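Local coordinates for protein lovastatin nonaketide synthase, polyketide synthase component (Aspergillus terreus, PDB 7CPX) that builds the nonaketide dihydromonacolin L from malonyl-CoA during lovastatin biosynthesis, working as a homodimeric multidomain polyketide synthase together with the partner enzyme lovC, at residues A[2289-2295]-A[2328-2334]. The protein carries 2 engineered substitutions. Sequence-based numbering, arbitrary orientation.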
ATOM      1  N   PHE A2289      43.598 -38.255  30.238  1.00102.35           N
ATOM      2  CA  PHE A2289      42.923 -39.335  30.958  1.00102.35           C
ATOM      3  C   PHE A2289      41.853 -38.655  31.806  1.00102.35           C
ATOM      4  O   PHE A2289      42.073 -38.335  32.976  1.00102.35           O
ATOM      5  CB  PHE A2289      43.906 -40.153  31.797  1.00102.35           C
ATOM      6  CG  PHE A2289      43.381 -41.505  32.215  1.00102.35           C
ATOM      7  CD1 PHE A2289      42.030 -41.709  32.441  1.00102.35           C
ATOM      8  CD2 PHE A2289      44.245 -42.571  32.379  1.00102.35           C
ATOM      9  CE1 PHE A2289      41.555 -42.947  32.825  1.00102.35           C
ATOM     10  CE2 PHE A2289      43.776 -43.813  32.762  1.00102.35           C
ATOM     11  CZ  PHE A2289      42.429 -44.001  32.985  1.00102.35           C
ATOM     12  N   VAL A2290      40.689 -38.437  31.206  1.00 99.04           N
ATOM     13  CA  VAL A2290      39.589 -37.748  31.866  1.00 99.04           C
ATOM     14  C   VAL A2290      38.727 -38.785  32.569  1.00 99.04           C
ATOM     15  O   VAL A2290      38.167 -39.679  31.927  1.00 99.04           O
ATOM     16  CB  VAL A2290      38.758 -36.934  30.864  1.00 99.04           C
ATOM     17  CG1 VAL A2290      37.613 -36.241  31.575  1.00 99.04           C
ATOM     18  CG2 VAL A2290      39.632 -35.921  30.153  1.00 99.04           C
ATOM     19  N   MET A2291      38.619 -38.663  33.887  1.00102.91           N
ATOM     20  CA  MET A2291      37.802 -39.548  34.703  1.00102.91           C
ATOM     21  C   MET A2291      36.560 -38.785  35.140  1.00102.91           C
ATOM     22  O   MET A2291      36.664 -37.766  35.831  1.00102.91           O
ATOM     23  CB  MET A2291      38.595 -40.058  35.905  1.00102.91           C
ATOM     24  CG  MET A2291      39.431 -41.291  35.602  1.00102.91           C
ATOM     25  SD  MET A2291      40.877 -41.436  36.665  1.00102.91           S
ATOM     26  CE  MET A2291      41.986 -40.276  35.871  1.00102.91           C
ATOM     27  N   PHE A2292      35.394 -39.281  34.737  1.00101.20           N
ATOM     28  CA  PHE A2292      34.128 -38.577  34.937  1.00101.20           C
ATOM     29  C   PHE A2292      33.704 -38.722  36.390  1.00101.20           C
ATOM     30  O   PHE A2292      33.050 -39.690  36.781  1.00101.20           O
ATOM     31  CB  PHE A2292      33.064 -39.115  33.990  1.00101.20           C
ATOM     32  CG  PHE A2292      33.180 -38.589  32.589  1.00101.20           C
ATOM     33  CD1 PHE A2292      34.378 -38.660  31.904  1.00101.20           C
ATOM     34  CD2 PHE A2292      32.085 -38.034  31.954  1.00101.20           C
ATOM     35  CE1 PHE A2292      34.485 -38.178  30.617  1.00101.20           C
ATOM     36  CE2 PHE A2292      32.184 -37.552  30.667  1.00101.20           C
ATOM     37  CZ  PHE A2292      33.386 -37.624  29.996  1.00101.20           C
ATOM     38  N   SER A2293      34.083 -37.740  37.199  1.00103.82           N
ATOM     39  CA  SER A2293      33.642 -37.683  38.579  1.00103.82           C
ATOM     40  C   SER A2293      32.320 -36.932  38.681  1.00103.82           C
ATOM     41  O   SER A2293      31.935 -36.168  37.792  1.00103.82           O
ATOM     42  CB  SER A2293      34.695 -37.001  39.452  1.00103.82           C
ATOM     43  OG  SER A2293      35.914 -37.721  39.439  1.00103.82           O
ATOM     44  N   SER A2294      31.618 -37.164  39.781  1.00107.14           N
ATOM     45  CA  SER A2294      30.385 -36.455  40.080  1.00107.14           C
ATOM     46  C   SER A2294      30.663 -35.357  41.095  1.00107.14           C
ATOM     47  O   SER A2294      31.569 -35.465  41.924  1.00107.14           O
ATOM     48  CB  SER A2294      29.318 -37.409  40.619  1.00107.14           C
ATOM     49  OG  SER A2294      28.190 -36.691  41.087  1.00107.14           O
ATOM     50  N   ILE A2295      29.868 -34.287  41.020  1.00108.88           N
ATOM     51  CA  ILE A2295      30.060 -33.167  41.929  1.00108.88           C
ATOM     52  C   ILE A2295      29.899 -33.608  43.373  1.00108.88           C
ATOM     53  O   ILE A2295      30.396 -32.939  44.285  1.00108.88           O
ATOM     54  CB  ILE A2295      29.083 -32.024  41.586  1.00108.88           C
ATOM     55  CG1 ILE A2295      29.475 -30.747  42.330  1.00108.88           C
ATOM     56  CG2 ILE A2295      27.661 -32.417  41.940  1.00108.88           C
ATOM     57  CD1 ILE A2295      30.890 -30.291  42.054  1.00108.88           C
ATOM     58  N   ALA A2328      46.238 -36.359  32.637  1.00103.11           N
ATOM     59  CA  ALA A2328      45.067 -36.837  33.358  1.00103.11           C
ATOM     60  C   ALA A2328      44.316 -35.634  33.902  1.00103.11           C
ATOM     61  O   ALA A2328      44.860 -34.531  33.997  1.00103.11           O
ATOM     62  CB  ALA A2328      45.453 -37.788  34.494  1.00103.11           C
ATOM     63  N   SER A2329      43.057 -35.865  34.260  1.00100.88           N
ATOM     64  CA  SER A2329      42.201 -34.829  34.819  1.00100.88           C
ATOM     65  C   SER A2329      40.881 -35.480  35.206  1.00100.88           C
ATOM     66  O   SER A2329      40.587 -36.614  34.815  1.00100.88           O
ATOM     67  CB  SER A2329      41.972 -33.683  33.835  1.00100.88           C
ATOM     68  OG  SER A2329      41.413 -34.163  32.625  1.00100.88           O
ATOM     69  N   THR A2330      40.090 -34.750  35.984  1.00102.87           N
ATOM     70  CA  THR A2330      38.761 -35.184  36.377  1.00102.87           C
ATOM     71  C   THR A2330      37.781 -34.038  36.199  1.00102.87           C
ATOM     72  O   THR A2330      38.144 -32.864  36.311  1.00102.87           O
ATOM     73  CB  THR A2330      38.721 -35.666  37.829  1.00102.87           C
ATOM     74  OG1 THR A2330      39.285 -34.665  38.685  1.00102.87           O
ATOM     75  CG2 THR A2330      39.495 -36.956  37.981  1.00102.87           C
ATOM     76  N   ILE A2331      36.533 -34.395  35.921  1.00100.56           N
ATOM     77  CA  ILE A2331      35.442 -33.441  35.781  1.00100.56           C
ATOM     78  C   ILE A2331      34.386 -33.825  36.803  1.00100.56           C
ATOM     79  O   ILE A2331      33.791 -34.906  36.713  1.00100.56           O
ATOM     80  CB  ILE A2331      34.868 -33.428  34.358  1.00100.56           C
ATOM     81  CG1 ILE A2331      34.518 -34.846  33.895  1.00100.56           C
ATOM     82  CG2 ILE A2331      35.866 -32.820  33.408  1.00100.56           C
ATOM     83  CD1 ILE A2331      34.029 -34.917  32.467  1.00100.56           C
ATOM     84  N   ASP A2332      34.161 -32.955  37.786  1.00106.90           N
ATOM     85  CA  ASP A2332      33.164 -33.212  38.822  1.00106.90           C
ATOM     86  C   ASP A2332      31.824 -32.712  38.298  1.00106.90           C
ATOM     87  O   ASP A2332      31.396 -31.582  38.542  1.00106.90           O
ATOM     88  CB  ASP A2332      33.563 -32.542  40.127  1.00106.90           C
ATOM     89  CG  ASP A2332      35.017 -32.781  40.479  1.00106.90           C
ATOM     90  OD1 ASP A2332      35.888 -32.080  39.921  1.00106.90           O
ATOM     91  OD2 ASP A2332      35.292 -33.677  41.303  1.00106.90           O
ATOM     92  N   ILE A2333      31.160 -33.581  37.554  1.00102.03           N
ATOM     93  CA  ILE A2333      29.954 -33.211  36.825  1.00102.03           C
ATOM     94  C   ILE A2333      28.776 -33.131  37.783  1.00102.03           C
ATOM     95  O   ILE A2333      28.671 -33.895  38.749  1.00102.03           O
ATOM     96  CB  ILE A2333      29.680 -34.219  35.694  1.00102.03           C
ATOM     97  CG1 ILE A2333      30.902 -34.367  34.787  1.00102.03           C
ATOM     98  CG2 ILE A2333      28.489 -33.768  34.875  1.00102.03           C
ATOM     99  CD1 ILE A2333      30.937 -35.677  34.045  1.00102.03           C
ATOM    100  N   GLY A2334      27.877 -32.191  37.510  1.00104.10           N
ATOM    101  CA  GLY A2334      26.623 -32.114  38.226  1.00104.10           C
ATOM    102  C   GLY A2334      25.603 -33.063  37.639  1.00104.10           C
ATOM    103  O   GLY A2334      25.951 -34.165  37.205  1.00104.10           O
TER
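Ile-2331 lays its CD1 methyl over one face of the Phe-2292 ring, 3.5 Å from the ring centroid and 3° off the ring normal, a CH-pi contact. With CG1 of Ile-2331 between the backbone N and the carbonyl carbon (chi1 51°) and the chain extended beyond it, CD1 reaches the neighbouring strand. The same methyl meets Val-2290 CG1. The Ile-2333 CD1 methyl approaches the ring obliquely, 3.4 Å from Phe-2292 CD2. Ser-2329 OG lies against Val-2290 CG2 on this face. On the other face, Thr-2330 CG2 packs on Met-2291 CB, and Ser-2293 OG rests against CB and CG2 of Thr-2330. Strands 2288-2294 and 2329-2333 pair in parallel. Met-2291 N donates a hydrogen bond to Ser-2329 O (3.0 Å, 161° at the hydrogen), and Ile-2333 N donates one to Ser-2293 O (2.7 Å). The hydrogen bonds from Ile-2331 N to Met-2291 O and from Ser-2293 N to Ile-2331 O are weak. The connection between the strands runs through helix 2305-2323, a beta-alpha-beta crossover in the Rossmann-type sheet of the ketoreductase domain. Phe-2292 to Ile-2295, with Ile-2333 and Gly-2334, belong to the NADP pocket at the C-terminal end of this pair. Ile-2295 N donates a hydrogen bond to Ile-2333 O. Helix 2363-2385 packs on the Ile-2331 face through Leu-2369 and Ala-2373. Behind the opposite face, Asn-2311 O of helix 2305-2323 accepts a hydrogen bond from Ser-2293 OG.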